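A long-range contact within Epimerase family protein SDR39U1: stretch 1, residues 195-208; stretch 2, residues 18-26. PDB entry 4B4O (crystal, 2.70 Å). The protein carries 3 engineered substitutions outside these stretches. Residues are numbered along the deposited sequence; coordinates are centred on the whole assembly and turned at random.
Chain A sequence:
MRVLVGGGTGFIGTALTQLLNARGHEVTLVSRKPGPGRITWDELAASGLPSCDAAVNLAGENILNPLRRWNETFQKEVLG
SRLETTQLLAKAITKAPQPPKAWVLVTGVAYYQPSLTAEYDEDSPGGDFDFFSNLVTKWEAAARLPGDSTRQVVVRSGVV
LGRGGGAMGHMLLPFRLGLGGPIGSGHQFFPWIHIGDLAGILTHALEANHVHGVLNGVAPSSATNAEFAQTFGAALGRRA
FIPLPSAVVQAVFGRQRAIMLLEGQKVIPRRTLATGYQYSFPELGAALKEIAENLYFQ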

# COMPACT_ATOMS: atom_id res chain seq x y z
N ILE A 195 0.41 4.54 -8.46
CA ILE A 195 -0.16 3.21 -8.46
C ILE A 195 0.50 2.30 -9.48
O ILE A 195 0.67 1.13 -9.24
CB ILE A 195 -1.69 3.19 -8.71
CG1 ILE A 195 -2.20 1.75 -8.56
CG2 ILE A 195 -2.02 3.76 -10.10
CD1 ILE A 195 -3.43 1.55 -7.73
N GLY A 196 0.88 2.84 -10.63
CA GLY A 196 1.56 2.05 -11.65
C GLY A 196 2.88 1.50 -11.17
O GLY A 196 3.28 0.42 -11.57
N ASP A 197 3.56 2.26 -10.32
CA ASP A 197 4.87 1.85 -9.81
C ASP A 197 4.76 0.88 -8.64
O ASP A 197 5.63 0.03 -8.48
CB ASP A 197 5.72 3.07 -9.45
CG ASP A 197 6.38 3.70 -10.65
OD1 ASP A 197 6.87 2.95 -11.52
OD2 ASP A 197 6.41 4.96 -10.73
N LEU A 198 3.72 0.98 -7.83
CA LEU A 198 3.50 -0.06 -6.82
C LEU A 198 3.17 -1.37 -7.51
O LEU A 198 3.71 -2.40 -7.17
CB LEU A 198 2.40 0.32 -5.80
CG LEU A 198 2.24 -0.72 -4.68
CD1 LEU A 198 3.56 -0.92 -3.96
CD2 LEU A 198 1.19 -0.28 -3.69
N ALA A 199 2.27 -1.30 -8.48
CA ALA A 199 1.91 -2.43 -9.30
C ALA A 199 3.15 -3.05 -9.96
O ALA A 199 3.30 -4.28 -10.02
CB ALA A 199 0.90 -1.98 -10.35
N GLY A 200 4.04 -2.18 -10.44
CA GLY A 200 5.30 -2.60 -11.07
C GLY A 200 6.30 -3.28 -10.13
O GLY A 200 6.87 -4.31 -10.47
N ILE A 201 6.47 -2.71 -8.94
CA ILE A 201 7.34 -3.29 -7.93
C ILE A 201 6.83 -4.67 -7.54
O ILE A 201 7.58 -5.62 -7.49
CB ILE A 201 7.42 -2.41 -6.68
CG1 ILE A 201 8.23 -1.13 -6.99
CG2 ILE A 201 8.06 -3.17 -5.54
CD1 ILE A 201 7.98 -0.04 -5.96
N LEU A 202 5.54 -4.77 -7.26
CA LEU A 202 4.94 -6.03 -6.89
C LEU A 202 5.15 -7.08 -7.98
O LEU A 202 5.49 -8.22 -7.70
CB LEU A 202 3.44 -5.84 -6.61
CG LEU A 202 3.07 -5.05 -5.37
CD1 LEU A 202 1.59 -4.72 -5.42
CD2 LEU A 202 3.48 -5.82 -4.13
N THR A 203 4.92 -6.68 -9.22
CA THR A 203 5.13 -7.57 -10.36
C THR A 203 6.58 -8.00 -10.48
O THR A 203 6.86 -9.14 -10.79
CB THR A 203 4.66 -6.89 -11.64
OG1 THR A 203 3.26 -6.65 -11.54
CG2 THR A 203 4.90 -7.78 -12.86
N HIS A 204 7.49 -7.07 -10.28
CA HIS A 204 8.88 -7.38 -10.33
C HIS A 204 9.24 -8.36 -9.24
O HIS A 204 10.06 -9.26 -9.45
CB HIS A 204 9.69 -6.09 -10.24
CG HIS A 204 11.15 -6.27 -10.54
ND1 HIS A 204 11.58 -6.73 -11.69
CD2 HIS A 204 12.27 -6.01 -9.77
CE1 HIS A 204 12.92 -6.78 -11.68
NE2 HIS A 204 13.34 -6.33 -10.50
N ALA A 205 8.66 -8.18 -8.05
CA ALA A 205 8.90 -9.10 -6.93
C ALA A 205 8.43 -10.51 -7.29
O ALA A 205 9.11 -11.49 -7.06
CB ALA A 205 8.20 -8.62 -5.66
N LEU A 206 7.26 -10.58 -7.92
CA LEU A 206 6.71 -11.86 -8.35
C LEU A 206 7.55 -12.52 -9.45
O LEU A 206 7.70 -13.71 -9.45
CB LEU A 206 5.25 -11.69 -8.80
CG LEU A 206 4.25 -11.31 -7.72
CD1 LEU A 206 2.90 -10.86 -8.27
CD2 LEU A 206 4.02 -12.49 -6.81
N GLU A 207 8.08 -11.76 -10.39
CA GLU A 207 8.75 -12.34 -11.55
C GLU A 207 10.22 -12.65 -11.31
O GLU A 207 10.72 -13.68 -11.71
CB GLU A 207 8.66 -11.40 -12.75
CG GLU A 207 7.25 -11.24 -13.30
CD GLU A 207 7.18 -10.28 -14.48
OE1 GLU A 207 8.18 -9.61 -14.79
OE2 GLU A 207 6.13 -10.20 -15.14
N ALA A 208 10.93 -11.70 -10.69
CA ALA A 208 12.38 -11.76 -10.58
C ALA A 208 12.76 -12.58 -9.35
O ALA A 208 12.45 -12.21 -8.22
CB ALA A 208 12.92 -10.34 -10.48
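Stretch 2 18-26: QLLNARGHE

Stretch 2 enters as the last part of a helix, residues 18-22, and leaves it at R23. G24 follows with phi/psi of 97/14, a conformation that calls for glycine, and H25 is extended. H25 N still bonds back to L20 O at 3.0 Å. The helix crosses helix 195-207 at -51°, with the two running in broadly the same direction and their axes 10.1 Å apart at closest approach. L19 CA lies 6.9 Å from A199 CA, and L20 CA lies 6.7 Å from T203 CA.

Two leucines supply the packing contacts. L19, with chi1 t and chi2 p, places CD2 4.0 Å from A199 CB. The side chain of L20 starts sideways, but its end comes nearer: L20 CD2 is 4.0 Å from L206 CD1. The methyls also pack against polar atoms: L19 CD2 lies 3.6 Å from G200 N, and T203 OG1 lies 3.6 Å from L19 CD2 and 3.9 Å from L20 CD2. T203 OG1 donates a hydrogen bond to A199 O at 2.8 Å, within its own helix.

The polar contacts gather on E207. R23 forms a two-pronged salt bridge with E207: R23 NH2 to E207 OE1 at 2.8 Å and R23 NE to E207 OE2 at 3.1 Å. H25 NE2 also donates to E207 OE2, at 2.7 Å. The carboxylate thus ties R23 and H25, which lie beyond the helix of stretch 2, to the last turn of helix 195-207.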

# COMPACT_ATOMS: atom_id res chain seq x y z
N GLN A 18 -4.44 -5.78 -13.75
CA GLN A 18 -4.31 -5.28 -15.12
C GLN A 18 -2.88 -5.47 -15.58
O GLN A 18 -2.65 -5.88 -16.71
CB GLN A 18 -4.78 -3.83 -15.32
N LEU A 19 -1.90 -5.15 -14.73
CA LEU A 19 -0.49 -5.20 -15.16
C LEU A 19 -0.01 -6.64 -15.31
O LEU A 19 0.64 -6.97 -16.30
CB LEU A 19 0.43 -4.40 -14.18
CG LEU A 19 1.94 -4.33 -14.53
CD1 LEU A 19 2.18 -3.73 -15.91
CD2 LEU A 19 2.74 -3.60 -13.46
N LEU A 20 -0.36 -7.48 -14.34
CA LEU A 20 -0.07 -8.90 -14.42
C LEU A 20 -0.62 -9.54 -15.70
O LEU A 20 0.11 -10.25 -16.40
CB LEU A 20 -0.60 -9.65 -13.20
CG LEU A 20 0.16 -9.48 -11.87
CD1 LEU A 20 -0.58 -10.09 -10.70
CD2 LEU A 20 1.55 -10.09 -11.95
N ASN A 21 -1.89 -9.29 -16.01
CA ASN A 21 -2.50 -9.83 -17.23
C ASN A 21 -1.73 -9.37 -18.48
O ASN A 21 -1.36 -10.16 -19.32
CB ASN A 21 -3.99 -9.43 -17.37
CG ASN A 21 -4.93 -10.24 -16.47
OD1 ASN A 21 -4.58 -11.31 -15.98
ND2 ASN A 21 -6.13 -9.74 -16.26
N ALA A 22 -1.46 -8.07 -18.54
CA ALA A 22 -0.76 -7.45 -19.66
C ALA A 22 0.62 -8.10 -19.88
O ALA A 22 1.06 -8.24 -21.02
CB ALA A 22 -0.62 -5.96 -19.41
N ARG A 23 1.26 -8.53 -18.80
CA ARG A 23 2.60 -9.12 -18.85
C ARG A 23 2.59 -10.65 -18.99
O ARG A 23 3.63 -11.29 -18.86
CB ARG A 23 3.40 -8.69 -17.62
CG ARG A 23 3.75 -7.21 -17.61
CD ARG A 23 4.41 -6.77 -16.30
NE ARG A 23 5.74 -7.33 -16.16
CZ ARG A 23 6.85 -6.81 -16.68
NH1 ARG A 23 6.84 -5.68 -17.36
NH2 ARG A 23 7.99 -7.45 -16.52
N GLY A 24 1.41 -11.22 -19.26
CA GLY A 24 1.28 -12.63 -19.63
C GLY A 24 0.90 -13.59 -18.51
O GLY A 24 1.00 -14.79 -18.68
N HIS A 25 0.44 -13.06 -17.38
CA HIS A 25 0.10 -13.88 -16.21
C HIS A 25 -1.40 -14.04 -16.00
O HIS A 25 -2.17 -13.16 -16.33
CB HIS A 25 0.73 -13.27 -14.99
CG HIS A 25 2.19 -13.01 -15.14
ND1 HIS A 25 3.04 -13.95 -15.57
CD2 HIS A 25 2.96 -11.86 -14.92
CE1 HIS A 25 4.29 -13.46 -15.61
NE2 HIS A 25 4.24 -12.18 -15.20
N GLU A 26 -1.81 -15.20 -15.49
CA GLU A 26 -3.19 -15.47 -15.10
C GLU A 26 -3.37 -15.08 -13.62
O GLU A 26 -2.49 -15.31 -12.79
CB GLU A 26 -3.55 -16.95 -15.34